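Local coordinates for protein ICChI, a glycosylated chitinase (Ipomoea carnea, PDB 6IDN) that hydrolyses chitin and also shows lysozyme activity, as a glycosylated plant enzyme built on the TIM-barrel fold of glycosyl hydrolase family 18, at residues A[4-16]-A[41-53]. Sequence-based numbering, arbitrary orientation.
Sequences AIYWGQDGGEGSL and TPILNLTKHCNPA. With NAG (2-acetamido-2-deoxy-beta-D-glucopyranose), chain B.
The imidazole of His49 slots between the indole of Trp7 and the backbone of Gly11, an example of one ring joining two loops. Trp7 CZ2 lies over the centre of one face, 3.4 Å from His49 CE1, the six-membered ring of Trp7 and the imidazole being inclined at 31°; Gly11 CA covers the opposite face in a CH-pi contact. Rotation of the ring is fixed at its edge, where His49 NE2 donates a nearly straight bond (168°) to Glu13 OE2 at 2.7 Å, on the anti lone pair of an almost coplanar carboxylate. Gly8 N reaches the same oxygen from above the carboxylate plane, 2.8 Å from Glu13 OE2, so two donors grip it. Trp7 NE1 donates a hydrogen bond to Gly14 O, 2.9 Å away, which steadies the indole. Farther along, Thr47 OG1 stands 3.0 Å from Gly8 O, its hydroxyl set between backbone N and carbonyl carbon (chi1 60°). Gln9, bent at chi2, lays OE1 beside Thr47 CG2, while its NE2 bonds to Gly31 O. Asn45 OD1 accepts from Thr47 N in an Asx turn, and its ND2 carries the N-linked glycan. The contact thus joins the loop after strand 2-7 of the TIM barrel to a glycosylated loop following strand 43-44.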
ATOM      1  N   ALA A   4      -8.773  -1.179  -1.180  1.00 17.06           N
ATOM      2  CA  ALA A   4      -7.440  -1.763  -1.199  1.00 16.96           C
ATOM      3  C   ALA A   4      -7.205  -2.458   0.130  1.00 18.15           C
ATOM      4  O   ALA A   4      -7.676  -1.992   1.168  1.00 18.76           O
ATOM      5  CB  ALA A   4      -6.350  -0.700  -1.403  1.00 17.54           C
ATOM      6  N   ILE A   5      -6.475  -3.568   0.108  1.00 18.65           N
ATOM      7  CA  ILE A   5      -6.182  -4.272   1.349  1.00 19.47           C
ATOM      8  C   ILE A   5      -4.752  -4.778   1.318  1.00 18.39           C
ATOM      9  O   ILE A   5      -4.209  -5.097   0.258  1.00 20.08           O
ATOM     10  CB  ILE A   5      -7.160  -5.437   1.616  1.00 24.07           C
ATOM     11  CG1 ILE A   5      -7.063  -5.851   3.093  1.00 22.04           C
ATOM     12  CG2 ILE A   5      -6.872  -6.616   0.675  1.00 25.96           C
ATOM     13  CD1 ILE A   5      -8.339  -6.388   3.678  1.00 23.47           C
ATOM     14  N   TYR A   6      -4.147  -4.863   2.507  1.00 17.59           N
ATOM     15  CA  TYR A   6      -2.826  -5.456   2.675  1.00 16.60           C
ATOM     16  C   TYR A   6      -2.921  -6.959   2.919  1.00 18.70           C
ATOM     17  O   TYR A   6      -3.745  -7.429   3.709  1.00 20.57           O
ATOM     18  CB  TYR A   6      -2.080  -4.794   3.835  1.00 18.49           C
ATOM     19  CG  TYR A   6      -1.503  -3.453   3.454  1.00 19.26           C
ATOM     20  CD1 TYR A   6      -2.284  -2.306   3.505  1.00 17.16           C
ATOM     21  CD2 TYR A   6      -0.179  -3.330   3.047  1.00 16.54           C
ATOM     22  CE1 TYR A   6      -1.774  -1.084   3.135  1.00 16.78           C
ATOM     23  CE2 TYR A   6       0.350  -2.099   2.687  1.00 17.22           C
ATOM     24  CZ  TYR A   6      -0.461  -0.981   2.736  1.00 17.18           C
ATOM     25  OH  TYR A   6       0.035   0.247   2.366  1.00 16.99           O
ATOM     26  N   TRP A   7      -2.039  -7.694   2.255  1.00 18.78           N
ATOM     27  CA  TRP A   7      -1.943  -9.135   2.418  1.00 18.99           C
ATOM     28  C   TRP A   7      -0.473  -9.504   2.536  1.00 21.69           C
ATOM     29  O   TRP A   7       0.394  -8.845   1.956  1.00 19.98           O
ATOM     30  CB  TRP A   7      -2.598  -9.868   1.239  1.00 23.03           C
ATOM     31  CG  TRP A   7      -2.457 -11.370   1.238  1.00 23.39           C
ATOM     32  CD1 TRP A   7      -3.373 -12.266   1.687  1.00 23.14           C
ATOM     33  CD2 TRP A   7      -1.353 -12.147   0.728  1.00 24.43           C
ATOM     34  NE1 TRP A   7      -2.914 -13.560   1.503  1.00 24.97           N
ATOM     35  CE2 TRP A   7      -1.674 -13.505   0.917  1.00 29.92           C
ATOM     36  CE3 TRP A   7      -0.127 -11.821   0.137  1.00 27.71           C
ATOM     37  CZ2 TRP A   7      -0.815 -14.528   0.542  1.00 32.15           C
ATOM     38  CZ3 TRP A   7       0.725 -12.839  -0.234  1.00 26.93           C
ATOM     39  CH2 TRP A   7       0.377 -14.175  -0.033  1.00 27.90           C
ATOM     40  N   GLY A   8      -0.198 -10.543   3.319  1.00 23.09           N
ATOM     41  CA  GLY A   8       1.150 -11.069   3.410  1.00 23.52           C
ATOM     42  C   GLY A   8       1.669 -11.269   4.818  1.00 26.60           C
ATOM     43  O   GLY A   8       2.580 -12.072   5.031  1.00 26.81           O
ATOM     44  N   GLN A   9       1.107 -10.555   5.795  1.00 26.34           N
ATOM     45  CA  GLN A   9       1.724 -10.475   7.110  1.00 25.37           C
ATOM     46  C   GLN A   9       1.049 -11.358   8.157  1.00 27.12           C
ATOM     47  O   GLN A   9       1.328 -11.207   9.353  1.00 29.87           O
ATOM     48  CB  GLN A   9       1.768  -9.018   7.574  1.00 23.99           C
ATOM     49  CG  GLN A   9       2.819  -8.182   6.843  1.00 24.16           C
ATOM     50  CD  GLN A   9       4.203  -8.762   7.012  1.00 27.99           C
ATOM     51  OE1 GLN A   9       4.738  -8.793   8.125  1.00 31.15           O
ATOM     52  NE2 GLN A   9       4.786  -9.268   5.916  1.00 24.33           N
ATOM     53  N   ASP A  10       0.206 -12.303   7.742  1.00 30.06           N
ATOM     54  CA  ASP A  10      -0.258 -13.353   8.645  1.00 28.84           C
ATOM     55  C   ASP A  10      -0.618 -14.584   7.824  1.00 28.61           C
ATOM     56  O   ASP A  10      -1.543 -14.540   7.007  1.00 32.03           O
ATOM     57  CB  ASP A  10      -1.451 -12.883   9.486  1.00 29.25           C
ATOM     58  CG  ASP A  10      -1.688 -13.771  10.692  1.00 42.40           C
ATOM     59  OD1 ASP A  10      -1.873 -14.996  10.505  1.00 40.77           O
ATOM     60  OD2 ASP A  10      -1.689 -13.248  11.829  1.00 43.94           O
ATOM     61  N   GLY A  11       0.119 -15.679   8.037  1.00 30.41           N
ATOM     62  CA  GLY A  11      -0.051 -16.882   7.234  1.00 32.97           C
ATOM     63  C   GLY A  11      -1.434 -17.499   7.305  1.00 37.65           C
ATOM     64  O   GLY A  11      -1.803 -18.274   6.417  1.00 37.16           O
ATOM     65  N   GLY A  12      -2.211 -17.171   8.333  1.00 35.96           N
ATOM     66  CA  GLY A  12      -3.570 -17.653   8.455  1.00 34.76           C
ATOM     67  C   GLY A  12      -4.644 -16.781   7.844  1.00 39.27           C
ATOM     68  O   GLY A  12      -5.833 -17.094   7.985  1.00 39.02           O
ATOM     69  N   GLU A  13      -4.279 -15.697   7.159  1.00 31.35           N
ATOM     70  CA  GLU A  13      -5.284 -14.804   6.595  1.00 29.48           C
ATOM     71  C   GLU A  13      -5.887 -15.324   5.300  1.00 37.15           C
ATOM     72  O   GLU A  13      -6.730 -14.641   4.711  1.00 30.02           O
ATOM     73  CB  GLU A  13      -4.691 -13.413   6.361  1.00 27.02           C
ATOM     74  CG  GLU A  13      -3.737 -13.328   5.178  1.00 29.88           C
ATOM     75  CD  GLU A  13      -2.771 -12.182   5.326  1.00 32.29           C
ATOM     76  OE1 GLU A  13      -3.186 -11.137   5.873  1.00 29.73           O
ATOM     77  OE2 GLU A  13      -1.599 -12.316   4.905  1.00 26.71           O
ATOM     78  N   GLY A  14      -5.509 -16.519   4.862  1.00 31.46           N
ATOM     79  CA  GLY A  14      -5.982 -17.043   3.599  1.00 35.49           C
ATOM     80  C   GLY A  14      -4.976 -16.817   2.480  1.00 30.86           C
ATOM     81  O   GLY A  14      -4.075 -15.979   2.566  1.00 30.27           O
ATOM     82  N   SER A  15      -5.132 -17.599   1.413  1.00 31.99           N
ATOM     83  CA  SER A  15      -4.255 -17.456   0.261  1.00 31.16           C
ATOM     84  C   SER A  15      -4.569 -16.165  -0.489  1.00 32.55           C
ATOM     85  O   SER A  15      -5.604 -15.519  -0.283  1.00 33.22           O
ATOM     86  CB  SER A  15      -4.389 -18.664  -0.673  1.00 33.23           C
ATOM     87  OG  SER A  15      -5.653 -18.680  -1.317  1.00 33.89           O
ATOM     88  N   LEU A  16      -3.640 -15.765  -1.353  1.00 30.48           N
ATOM     89  CA  LEU A  16      -3.898 -14.600  -2.188  1.00 26.28           C
ATOM     90  C   LEU A  16      -5.095 -14.848  -3.097  1.00 27.22           C
ATOM     91  O   LEU A  16      -5.926 -13.958  -3.300  1.00 29.07           O
ATOM     92  CB  LEU A  16      -2.646 -14.262  -2.997  1.00 28.03           C
ATOM     93  CG  LEU A  16      -2.728 -13.062  -3.930  1.00 23.76           C
ATOM     94  CD1 LEU A  16      -2.927 -11.744  -3.179  1.00 21.97           C
ATOM     95  CD2 LEU A  16      -1.464 -13.016  -4.793  1.00 24.21           C
ATOM     96  N   THR A  41      21.245  -6.862  -0.146  1.00 29.38           N
ATOM     97  CA  THR A  41      20.384  -7.772  -0.880  1.00 29.71           C
ATOM     98  C   THR A  41      18.978  -7.675  -0.299  1.00 25.93           C
ATOM     99  O   THR A  41      18.790  -7.981   0.883  1.00 29.07           O
ATOM    100  CB  THR A  41      20.895  -9.197  -0.771  1.00 32.54           C
ATOM    101  OG1 THR A  41      22.220  -9.268  -1.306  1.00 34.07           O
ATOM    102  CG2 THR A  41      19.990 -10.136  -1.546  1.00 38.38           C
ATOM    103  N   PRO A  42      17.982  -7.230  -1.065  1.00 26.00           N
ATOM    104  CA  PRO A  42      16.661  -7.006  -0.469  1.00 24.76           C
ATOM    105  C   PRO A  42      16.056  -8.291   0.073  1.00 28.23           C
ATOM    106  O   PRO A  42      16.359  -9.399  -0.384  1.00 28.32           O
ATOM    107  CB  PRO A  42      15.838  -6.427  -1.626  1.00 21.41           C
ATOM    108  CG  PRO A  42      16.869  -5.789  -2.519  1.00 22.10           C
ATOM    109  CD  PRO A  42      18.067  -6.716  -2.439  1.00 23.22           C
ATOM    110  N   ILE A  43      15.226  -8.128   1.096  1.00 26.23           N
ATOM    111  CA  ILE A  43      14.591  -9.241   1.788  1.00 26.84           C
ATOM    112  C   ILE A  43      13.086  -9.039   1.724  1.00 23.66           C
ATOM    113  O   ILE A  43      12.577  -7.979   2.112  1.00 27.09           O
ATOM    114  CB  ILE A  43      15.065  -9.347   3.247  1.00 29.04           C
ATOM    115  CG1 ILE A  43      16.556  -9.689   3.291  1.00 30.79           C
ATOM    116  CG2 ILE A  43      14.266 -10.401   3.986  1.00 30.75           C
ATOM    117  CD1 ILE A  43      17.112  -9.732   4.686  1.00 33.61           C
ATOM    118  N   LEU A  44      12.375 -10.054   1.247  1.00 26.27           N
ATOM    119  CA  LEU A  44      10.921 -10.037   1.209  1.00 25.64           C
ATOM    120  C   LEU A  44      10.380 -10.941   2.307  1.00 26.67           C
ATOM    121  O   LEU A  44      10.843 -12.071   2.469  1.00 30.38           O
ATOM    122  CB  LEU A  44      10.408 -10.488  -0.159  1.00 26.70           C
ATOM    123  CG  LEU A  44       8.898 -10.599  -0.356  1.00 23.90           C
ATOM    124  CD1 LEU A  44       8.248  -9.215  -0.371  1.00 27.08           C
ATOM    125  CD2 LEU A  44       8.593 -11.384  -1.628  1.00 28.82           C
ATOM    126  N   ASN A  45       9.402 -10.434   3.056  1.00 25.46           N
ATOM    127  CA  ASN A  45       8.821 -11.124   4.204  1.00 26.05           C
ATOM    128  C   ASN A  45       7.343 -11.330   3.916  1.00 28.24           C
ATOM    129  O   ASN A  45       6.583 -10.358   3.854  1.00 25.79           O
ATOM    130  CB  ASN A  45       9.028 -10.296   5.471  1.00 28.41           C
ATOM    131  CG  ASN A  45       8.542 -10.986   6.728  1.00 34.85           C
ATOM    132  OD1 ASN A  45       7.449 -11.559   6.776  1.00 32.89           O
ATOM    133  ND2 ASN A  45       9.364 -10.931   7.763  1.00 30.70           N
ATOM    134  N   LEU A  46       6.933 -12.579   3.734  1.00 27.55           N
ATOM    135  CA  LEU A  46       5.521 -12.922   3.607  1.00 27.48           C
ATOM    136  C   LEU A  46       5.096 -13.796   4.777  1.00 32.41           C
ATOM    137  O   LEU A  46       4.263 -14.694   4.638  1.00 31.15           O
ATOM    138  CB  LEU A  46       5.238 -13.604   2.270  1.00 29.06           C
ATOM    139  CG  LEU A  46       5.581 -12.774   1.027  1.00 25.89           C
ATOM    140  CD1 LEU A  46       5.223 -13.491  -0.269  1.00 27.84           C
ATOM    141  CD2 LEU A  46       4.901 -11.395   1.096  1.00 23.06           C
ATOM    142  N   THR A  47       5.659 -13.492   5.953  1.00 30.29           N
ATOM    143  CA  THR A  47       5.530 -14.251   7.194  1.00 32.79           C
ATOM    144  C   THR A  47       5.454 -15.747   6.912  1.00 35.64           C
ATOM    145  O   THR A  47       6.370 -16.299   6.288  1.00 36.83           O
ATOM    146  CB  THR A  47       4.336 -13.754   8.029  1.00 35.21           C
ATOM    147  OG1 THR A  47       3.109 -13.890   7.302  1.00 33.03           O
ATOM    148  CG2 THR A  47       4.539 -12.288   8.389  1.00 32.18           C
ATOM    149  N   LYS A  48       4.395 -16.421   7.354  1.00 36.92           N
ATOM    150  CA  LYS A  48       4.351 -17.874   7.225  1.00 39.98           C
ATOM    151  C   LYS A  48       3.640 -18.345   5.961  1.00 39.64           C
ATOM    152  O   LYS A  48       3.362 -19.539   5.835  1.00 42.12           O
ATOM    153  CB  LYS A  48       3.693 -18.510   8.455  1.00 42.18           C
ATOM    154  CG  LYS A  48       4.021 -17.847   9.794  1.00 51.60           C
ATOM    155  CD  LYS A  48       5.518 -17.721  10.080  1.00 47.41           C
ATOM    156  CE  LYS A  48       5.737 -16.895  11.358  1.00 42.81           C
ATOM    157  NZ  LYS A  48       7.146 -16.940  11.870  1.00 44.49           N
ATOM    158  N   HIS A  49       3.341 -17.447   5.024  1.00 36.83           N
ATOM    159  CA  HIS A  49       2.764 -17.874   3.753  1.00 36.70           C
ATOM    160  C   HIS A  49       3.738 -18.752   2.979  1.00 38.59           C
ATOM    161  O   HIS A  49       3.393 -19.856   2.545  1.00 40.71           O
ATOM    162  CB  HIS A  49       2.377 -16.659   2.913  1.00 33.47           C
ATOM    163  CG  HIS A  49       1.123 -15.982   3.370  1.00 31.94           C
ATOM    164  ND1 HIS A  49      -0.118 -16.563   3.249  1.00 32.79           N
ATOM    165  CD2 HIS A  49       0.915 -14.757   3.912  1.00 29.74           C
ATOM    166  CE1 HIS A  49      -1.037 -15.737   3.716  1.00 40.03           C
ATOM    167  NE2 HIS A  49      -0.436 -14.634   4.123  1.00 29.36           N
ATOM    168  N   CYS A  50       4.962 -18.270   2.799  1.00 37.99           N
ATOM    169  CA  CYS A  50       6.015 -18.959   2.062  1.00 39.70           C
ATOM    170  C   CYS A  50       7.309 -18.195   2.297  1.00 38.84           C
ATOM    171  O   CYS A  50       7.295 -17.018   2.674  1.00 36.40           O
ATOM    172  CB  CYS A  50       5.705 -19.051   0.560  1.00 39.01           C
ATOM    173  SG  CYS A  50       5.475 -17.444  -0.263  1.00 36.79           S
ATOM    174  N   ASN A  51       8.429 -18.882   2.068  1.00 41.03           N
ATOM    175  CA  ASN A  51       9.751 -18.303   2.250  1.00 42.46           C
ATOM    176  C   ASN A  51      10.280 -17.830   0.905  1.00 42.24           C
ATOM    177  O   ASN A  51      10.605 -18.669   0.052  1.00 44.09           O
ATOM    178  CB  ASN A  51      10.703 -19.331   2.863  1.00 44.32           C
ATOM    179  CG  ASN A  51      12.054 -18.734   3.249  1.00 50.40           C
ATOM    180  OD1 ASN A  51      12.385 -17.606   2.883  1.00 57.33           O
ATOM    181  ND2 ASN A  51      12.837 -19.497   3.996  1.00 58.83           N
ATOM    182  N   PRO A  52      10.395 -16.519   0.670  1.00 37.94           N
ATOM    183  CA  PRO A  52      10.941 -16.062  -0.618  1.00 37.80           C
ATOM    184  C   PRO A  52      12.407 -16.398  -0.799  1.00 49.81           C
ATOM    185  O   PRO A  52      12.824 -16.742  -1.912  1.00 56.47           O
ATOM    186  CB  PRO A  52      10.716 -14.541  -0.579  1.00 35.21           C
ATOM    187  CG  PRO A  52       9.721 -14.309   0.491  1.00 40.21           C
ATOM    188  CD  PRO A  52       9.943 -15.393   1.501  1.00 39.14           C
ATOM    189  N   ALA A  53      13.206 -16.315   0.268  1.00 47.09           N
ATOM    190  CA  ALA A  53      14.650 -16.455   0.121  1.00 47.63           C
ATOM    191  C   ALA A  53      15.060 -17.850  -0.326  1.00 50.92           C
ATOM    192  O   ALA A  53      16.160 -18.012  -0.867  1.00 60.30           O
ATOM    193  CB  ALA A  53      15.350 -16.098   1.433  1.00 46.46           C
TER
HETATM  194  C1  NAG B   1       9.025 -11.509   9.024  1.00 27.84           C
HETATM  195  C2  NAG B   1      10.265 -12.039   9.726  1.00 27.79           C
HETATM  196  C3  NAG B   1       9.910 -12.540  11.127  1.00 28.41           C
HETATM  197  C4  NAG B   1       9.190 -11.442  11.902  1.00 30.46           C
HETATM  198  C5  NAG B   1       7.983 -10.956  11.103  1.00 35.50           C
HETATM  199  C6  NAG B   1       7.249  -9.808  11.752  1.00 34.38           C
HETATM  200  C7  NAG B   1      12.142 -12.973   8.441  1.00 49.31           C
HETATM  201  C8  NAG B   1      12.641 -14.150   7.659  1.00 51.06           C
HETATM  202  N2  NAG B   1      10.906 -13.084   8.942  1.00 35.82           N
HETATM  203  O3  NAG B   1      11.102 -12.903  11.814  1.00 36.71           O
HETATM  204  O4  NAG B   1       8.759 -11.922  13.171  1.00 30.18           O
HETATM  205  O5  NAG B   1       8.423 -10.490   9.822  1.00 33.07           O
HETATM  206  O6  NAG B   1       8.095  -8.672  11.875  1.00 41.00           O
HETATM  207  O7  NAG B   1      12.828 -11.966   8.612  1.00 47.15           O